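Local structure of TqaL (Neurospora crassa, 7EEH) at residues Lys199-His213 with Lys252-Glu266. The protein belongs to the 2OG-Fe dioxygenase family of the cupin clan and holds an iron ion in its double-stranded beta-helix core. The protein carries 1 engineered substitution. Numbering follows the deposited sequence.
Sequences KNMDLAANSAVTFMH and KHSLSPVLPLDETKE. With FE (Fe (III) ion), chain H.
With CG of Asn-200 swung away from the backbone N (chi1 -175°), its amide slots between Asp-262 and Glu-266, while Ser-256 holds OG between its own N and carbonyl carbon (chi1 78°), turned to the backbone of 206-209. The Asn-200 amide is gripped at both ends: OD1 takes the N-H of Asp-262 in the carbonyl plane at 2.8 Å, and ND2 gives to the O atoms of Asp-262 and Glu-266, both lying in the amide plane. Lys-265 N reaches Asp-262 O from the opposite face, closing a type I turn. Nearby, Lys-199 NZ meets the anti lone pair of Glu-266 OE2 at 2.9 Å. Ser-256 OG donates to Asn-206 O (2.9 Å) and accepts almost straight from Val-209 N (3.0 Å), and water 1 links Asn-206 O to Pro-257 O. Strands 209-213 and 252-255 pair antiparallel, 209-213 being the middle strand of a three-stranded sheet completed by 231-236; in this cupin-type dioxygenase fold the pairing carries His-253, whose NE2 binds the iron ion at 2.1 Å alongside His-184 and Asp-186. Selenomethionine Met-212 and His-253, a non-hydrogen-bonded pair, share one sheet face. On the opposite face, with Phe-211, His-213 NE2 and Ser-254 OG share a hydrogen bond of 3.0 Å at the imidazole edge, and Phe-211 packs against Pro-228 of the second subunit.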
loop_
_atom_site.group_PDB
_atom_site.type_symbol
_atom_site.label_atom_id
_atom_site.label_comp_id
_atom_site.label_asym_id
_atom_site.label_seq_id
_atom_site.Cartn_x
_atom_site.Cartn_y
_atom_site.Cartn_z
ATOM N N LYS B 199 -15.640 -21.702 -22.741
ATOM C CA LYS B 199 -16.726 -22.675 -22.597
ATOM C C LYS B 199 -16.212 -24.051 -22.998
ATOM O O LYS B 199 -15.768 -24.229 -24.137
ATOM C CB LYS B 199 -17.927 -22.291 -23.465
ATOM C CG LYS B 199 -19.265 -22.945 -23.068
ATOM C CD LYS B 199 -20.389 -22.583 -24.065
ATOM C CE LYS B 199 -20.199 -23.269 -25.430
ATOM N NZ LYS B 199 -21.318 -23.026 -26.393
ATOM N N ASN B 200 -16.275 -25.011 -22.067
ATOM C CA ASN B 200 -15.910 -26.413 -22.331
ATOM C C ASN B 200 -14.442 -26.547 -22.721
ATOM O O ASN B 200 -14.068 -27.356 -23.575
ATOM C CB ASN B 200 -16.812 -27.045 -23.396
ATOM C CG ASN B 200 -16.535 -28.544 -23.591
ATOM O OD1 ASN B 200 -16.184 -29.257 -22.643
ATOM N ND2 ASN B 200 -16.645 -29.008 -24.829
HETATM N N MSE B 201 -13.593 -25.761 -22.086
HETATM C CA MSE B 201 -12.193 -25.796 -22.450
HETATM C C MSE B 201 -11.410 -26.577 -21.416
HETATM O O MSE B 201 -11.436 -26.242 -20.238
HETATM C CB MSE B 201 -11.650 -24.372 -22.593
HETATM C CG MSE B 201 -10.153 -24.265 -22.735
HETATM SE SE MSE B 201 -9.602 -22.472 -23.395
HETATM C CE MSE B 201 -9.890 -21.424 -21.857
ATOM N N ASP B 202 -10.722 -27.627 -21.867
ATOM C CA ASP B 202 -9.905 -28.456 -20.984
ATOM C C ASP B 202 -8.660 -27.684 -20.557
ATOM O O ASP B 202 -7.780 -27.423 -21.377
ATOM C CB ASP B 202 -9.514 -29.754 -21.686
ATOM C CG ASP B 202 -8.860 -30.754 -20.747
ATOM O OD1 ASP B 202 -8.821 -30.494 -19.521
ATOM O OD2 ASP B 202 -8.383 -31.800 -21.235
ATOM N N LEU B 203 -8.565 -27.346 -19.270
ATOM C CA LEU B 203 -7.471 -26.507 -18.791
ATOM C C LEU B 203 -6.234 -27.310 -18.416
ATOM O O LEU B 203 -5.108 -26.861 -18.662
ATOM C CB LEU B 203 -7.942 -25.675 -17.596
ATOM C CG LEU B 203 -8.978 -24.644 -18.044
ATOM C CD1 LEU B 203 -9.791 -24.086 -16.884
ATOM C CD2 LEU B 203 -8.285 -23.524 -18.818
ATOM N N ALA B 204 -6.423 -28.498 -17.837
ATOM C CA ALA B 204 -5.286 -29.283 -17.367
ATOM C C ALA B 204 -4.335 -29.627 -18.506
ATOM O O ALA B 204 -3.113 -29.646 -18.320
ATOM C CB ALA B 204 -5.775 -30.556 -16.672
ATOM N N ALA B 205 -4.868 -29.888 -19.694
ATOM C CA ALA B 205 -4.010 -30.202 -20.825
ATOM C C ALA B 205 -3.272 -28.938 -21.265
ATOM O O ALA B 205 -3.377 -27.871 -20.652
ATOM C CB ALA B 205 -4.835 -30.813 -21.954
ATOM N N ASN B 206 -2.460 -29.048 -22.305
ATOM C CA ASN B 206 -1.881 -27.834 -22.865
ATOM C C ASN B 206 -2.825 -27.319 -23.948
ATOM O O ASN B 206 -2.568 -27.378 -25.152
ATOM C CB ASN B 206 -0.462 -28.078 -23.349
ATOM C CG ASN B 206 0.567 -27.588 -22.343
ATOM O OD1 ASN B 206 0.302 -27.593 -21.139
ATOM N ND2 ASN B 206 1.729 -27.151 -22.822
ATOM N N SER B 207 -3.973 -26.843 -23.464
ATOM C CA SER B 207 -4.991 -26.217 -24.297
ATOM C C SER B 207 -4.827 -24.693 -24.292
ATOM O O SER B 207 -4.743 -24.067 -23.230
ATOM C CB SER B 207 -6.375 -26.646 -23.799
ATOM O OG SER B 207 -7.367 -25.656 -23.975
ATOM N N ALA B 208 -4.750 -24.119 -25.489
ATOM C CA ALA B 208 -4.594 -22.673 -25.682
ATOM C C ALA B 208 -3.433 -22.109 -24.858
ATOM O O ALA B 208 -3.574 -21.132 -24.123
ATOM C CB ALA B 208 -5.898 -21.945 -25.368
ATOM N N VAL B 209 -2.266 -22.739 -24.994
ATOM C CA VAL B 209 -1.049 -22.323 -24.301
ATOM C C VAL B 209 -0.244 -21.434 -25.236
ATOM O O VAL B 209 -0.055 -21.775 -26.409
ATOM C CB VAL B 209 -0.219 -23.538 -23.847
ATOM C CG1 VAL B 209 1.187 -23.115 -23.447
ATOM C CG2 VAL B 209 -0.907 -24.244 -22.682
ATOM N N THR B 210 0.231 -20.295 -24.726
ATOM C CA THR B 210 1.091 -19.400 -25.498
ATOM C C THR B 210 2.535 -19.676 -25.105
ATOM O O THR B 210 2.890 -19.564 -23.924
ATOM C CB THR B 210 0.740 -17.930 -25.256
ATOM O OG1 THR B 210 -0.665 -17.722 -25.459
ATOM C CG2 THR B 210 1.542 -16.997 -26.186
ATOM N N PHE B 211 3.346 -20.082 -26.080
ATOM C CA PHE B 211 4.790 -20.210 -25.918
ATOM C C PHE B 211 5.465 -18.970 -26.477
ATOM O O PHE B 211 5.045 -18.438 -27.503
ATOM C CB PHE B 211 5.324 -21.452 -26.641
ATOM C CG PHE B 211 4.695 -22.726 -26.185
ATOM C CD1 PHE B 211 5.183 -23.387 -25.074
ATOM C CD2 PHE B 211 3.597 -23.251 -26.848
ATOM C CE1 PHE B 211 4.599 -24.562 -24.630
ATOM C CE2 PHE B 211 3.000 -24.432 -26.411
ATOM C CZ PHE B 211 3.507 -25.085 -25.297
HETATM N N MSE B 212 6.511 -18.512 -25.810
HETATM C CA MSE B 212 7.326 -17.484 -26.420
HETATM C C MSE B 212 8.736 -18.001 -26.581
HETATM O O MSE B 212 9.252 -18.716 -25.718
HETATM C CB MSE B 212 7.297 -16.214 -25.602
HETATM C CG MSE B 212 5.921 -15.550 -25.612
HETATM SE SE MSE B 212 5.945 -14.306 -24.152
HETATM C CE MSE B 212 7.607 -13.484 -24.604
ATOM N N HIS B 213 9.342 -17.625 -27.700
ATOM C CA HIS B 213 10.608 -18.176 -28.142
ATOM C C HIS B 213 11.569 -17.029 -28.401
ATOM O O HIS B 213 11.153 -15.895 -28.657
ATOM C CB HIS B 213 10.436 -19.021 -29.416
ATOM C CG HIS B 213 9.148 -19.787 -29.475
ATOM N ND1 HIS B 213 9.014 -21.059 -28.962
ATOM C CD2 HIS B 213 7.938 -19.462 -29.989
ATOM C CE1 HIS B 213 7.780 -21.486 -29.162
ATOM N NE2 HIS B 213 7.104 -20.532 -29.778
ATOM N N LYS B 252 9.403 -14.322 -30.509
ATOM C CA LYS B 252 8.488 -15.012 -31.398
ATOM C C LYS B 252 7.511 -15.727 -30.490
ATOM O O LYS B 252 7.801 -15.934 -29.304
ATOM C CB LYS B 252 9.200 -16.005 -32.339
ATOM C CG LYS B 252 9.972 -15.380 -33.479
ATOM C CD LYS B 252 10.814 -16.365 -34.287
ATOM C CE LYS B 252 11.702 -15.628 -35.305
ATOM N NZ LYS B 252 12.695 -16.516 -35.998
ATOM N N HIS B 253 6.341 -16.078 -31.020
ATOM C CA HIS B 253 5.384 -16.774 -30.177
ATOM C C HIS B 253 4.565 -17.750 -31.008
ATOM O O HIS B 253 4.586 -17.731 -32.237
ATOM C CB HIS B 253 4.481 -15.790 -29.419
ATOM C CG HIS B 253 3.697 -14.877 -30.303
ATOM N ND1 HIS B 253 4.227 -13.723 -30.849
ATOM C CD2 HIS B 253 2.411 -14.940 -30.730
ATOM C CE1 HIS B 253 3.301 -13.118 -31.570
ATOM N NE2 HIS B 253 2.193 -13.838 -31.519
ATOM N N SER B 254 3.859 -18.627 -30.305
ATOM C CA SER B 254 3.000 -19.623 -30.923
ATOM C C SER B 254 1.928 -20.007 -29.915
ATOM O O SER B 254 2.128 -19.886 -28.703
ATOM C CB SER B 254 3.802 -20.847 -31.389
ATOM O OG SER B 254 4.327 -21.573 -30.294
ATOM N N LEU B 255 0.779 -20.447 -30.424
ATOM C CA LEU B 255 -0.372 -20.774 -29.596
ATOM C C LEU B 255 -0.829 -22.189 -29.913
ATOM O O LEU B 255 -0.894 -22.581 -31.082
ATOM C CB LEU B 255 -1.517 -19.760 -29.825
ATOM C CG LEU B 255 -2.858 -19.901 -29.078
ATOM C CD1 LEU B 255 -2.711 -19.812 -27.550
ATOM C CD2 LEU B 255 -3.888 -18.875 -29.576
ATOM N N SER B 256 -1.116 -22.960 -28.879
ATOM C CA SER B 256 -1.588 -24.316 -29.105
ATOM C C SER B 256 -3.105 -24.324 -29.224
ATOM O O SER B 256 -3.776 -23.420 -28.720
ATOM C CB SER B 256 -1.134 -25.226 -27.966
ATOM O OG SER B 256 -1.944 -25.054 -26.822
ATOM N N PRO B 257 -3.683 -25.326 -29.894
ATOM C CA PRO B 257 -5.141 -25.335 -30.097
ATOM C C PRO B 257 -5.911 -25.429 -28.790
ATOM O O PRO B 257 -5.455 -26.026 -27.812
ATOM C CB PRO B 257 -5.375 -26.587 -30.954
ATOM C CG PRO B 257 -4.048 -26.896 -31.558
ATOM C CD PRO B 257 -3.029 -26.465 -30.561
ATOM N N VAL B 258 -7.111 -24.846 -28.789
ATOM C CA VAL B 258 -8.049 -25.104 -27.705
ATOM C C VAL B 258 -8.427 -26.575 -27.717
ATOM O O VAL B 258 -8.750 -27.142 -28.768
ATOM C CB VAL B 258 -9.294 -24.218 -27.842
ATOM C CG1 VAL B 258 -10.276 -24.521 -26.722
ATOM C CG2 VAL B 258 -8.907 -22.761 -27.828
ATOM N N LEU B 259 -8.390 -27.203 -26.543
ATOM C CA LEU B 259 -8.820 -28.586 -26.390
ATOM C C LEU B 259 -10.132 -28.634 -25.626
ATOM O O LEU B 259 -10.251 -28.004 -24.566
ATOM C CB LEU B 259 -7.763 -29.417 -25.650
ATOM C CG LEU B 259 -6.457 -29.662 -26.398
ATOM C CD1 LEU B 259 -5.459 -30.355 -25.487
ATOM C CD2 LEU B 259 -6.688 -30.467 -27.659
ATOM N N PRO B 260 -11.134 -29.359 -26.120
ATOM C CA PRO B 260 -12.409 -29.416 -25.406
ATOM C C PRO B 260 -12.337 -30.392 -24.244
ATOM O O PRO B 260 -11.762 -31.477 -24.347
ATOM C CB PRO B 260 -13.398 -29.891 -26.479
ATOM C CG PRO B 260 -12.564 -30.617 -27.488
ATOM C CD PRO B 260 -11.107 -30.271 -27.280
ATOM N N LEU B 261 -12.914 -29.981 -23.121
ATOM C CA LEU B 261 -13.017 -30.868 -21.970
ATOM C C LEU B 261 -13.872 -32.085 -22.305
ATOM O O LEU B 261 -13.406 -33.230 -22.257
ATOM C CB LEU B 261 -13.604 -30.097 -20.795
ATOM C CG LEU B 261 -13.779 -30.877 -19.501
ATOM C CD1 LEU B 261 -12.456 -31.493 -19.080
ATOM C CD2 LEU B 261 -14.341 -29.963 -18.425
ATOM N N ASP B 262 -15.132 -31.847 -22.655
ATOM C CA ASP B 262 -16.031 -32.881 -23.155
ATOM C C ASP B 262 -15.907 -32.923 -24.674
ATOM O O ASP B 262 -16.376 -32.013 -25.365
ATOM C CB ASP B 262 -17.459 -32.577 -22.710
ATOM C CG ASP B 262 -18.479 -33.570 -23.243
ATOM O OD1 ASP B 262 -18.115 -34.495 -23.998
ATOM O OD2 ASP B 262 -19.667 -33.411 -22.892
ATOM N N GLU B 263 -15.284 -33.988 -25.194
ATOM C CA GLU B 263 -15.035 -34.110 -26.629
ATOM C C GLU B 263 -16.312 -34.062 -27.459
ATOM O O GLU B 263 -16.247 -33.775 -28.659
ATOM C CB GLU B 263 -14.286 -35.414 -26.937
ATOM C CG GLU B 263 -13.062 -35.675 -26.068
ATOM C CD GLU B 263 -11.802 -35.890 -26.886
ATOM O OE1 GLU B 263 -11.867 -35.723 -28.125
ATOM O OE2 GLU B 263 -10.750 -36.223 -26.292
ATOM N N THR B 264 -17.466 -34.333 -26.857
ATOM C CA THR B 264 -18.710 -34.368 -27.613
ATOM C C THR B 264 -19.307 -32.987 -27.857
ATOM O O THR B 264 -20.322 -32.887 -28.558
ATOM C CB THR B 264 -19.736 -35.256 -26.896
ATOM O OG1 THR B 264 -20.340 -34.534 -25.814
ATOM C CG2 THR B 264 -19.067 -36.513 -26.354
ATOM N N LYS B 265 -18.712 -31.921 -27.318
ATOM C CA LYS B 265 -19.288 -30.587 -27.416
ATOM C C LYS B 265 -18.260 -29.590 -27.938
ATOM O O LYS B 265 -17.050 -29.841 -27.935
ATOM C CB LYS B 265 -19.824 -30.113 -26.063
ATOM C CG LYS B 265 -20.781 -31.079 -25.415
ATOM C CD LYS B 265 -21.368 -30.486 -24.151
ATOM C CE LYS B 265 -22.310 -31.462 -23.473
ATOM N NZ LYS B 265 -22.650 -31.016 -22.092
ATOM N N GLU B 266 -18.758 -28.441 -28.383
ATOM C CA GLU B 266 -17.862 -27.410 -28.874
ATOM C C GLU B 266 -17.181 -26.700 -27.708
ATOM O O GLU B 266 -17.703 -26.637 -26.590
ATOM C CB GLU B 266 -18.612 -26.397 -29.738
ATOM C CG GLU B 266 -19.528 -25.482 -28.939
ATOM C CD GLU B 266 -20.131 -24.374 -29.781
ATOM O OE1 GLU B 266 -20.057 -24.469 -31.028
ATOM O OE2 GLU B 266 -20.674 -23.406 -29.197
HETATM FE FE FE H . 0.483 -13.776 -32.810
HETATM O O HOH W 1 -3.341 -27.766 -27.717
HETATM O O HOH W 2 -1.059 -13.763 -34.486
#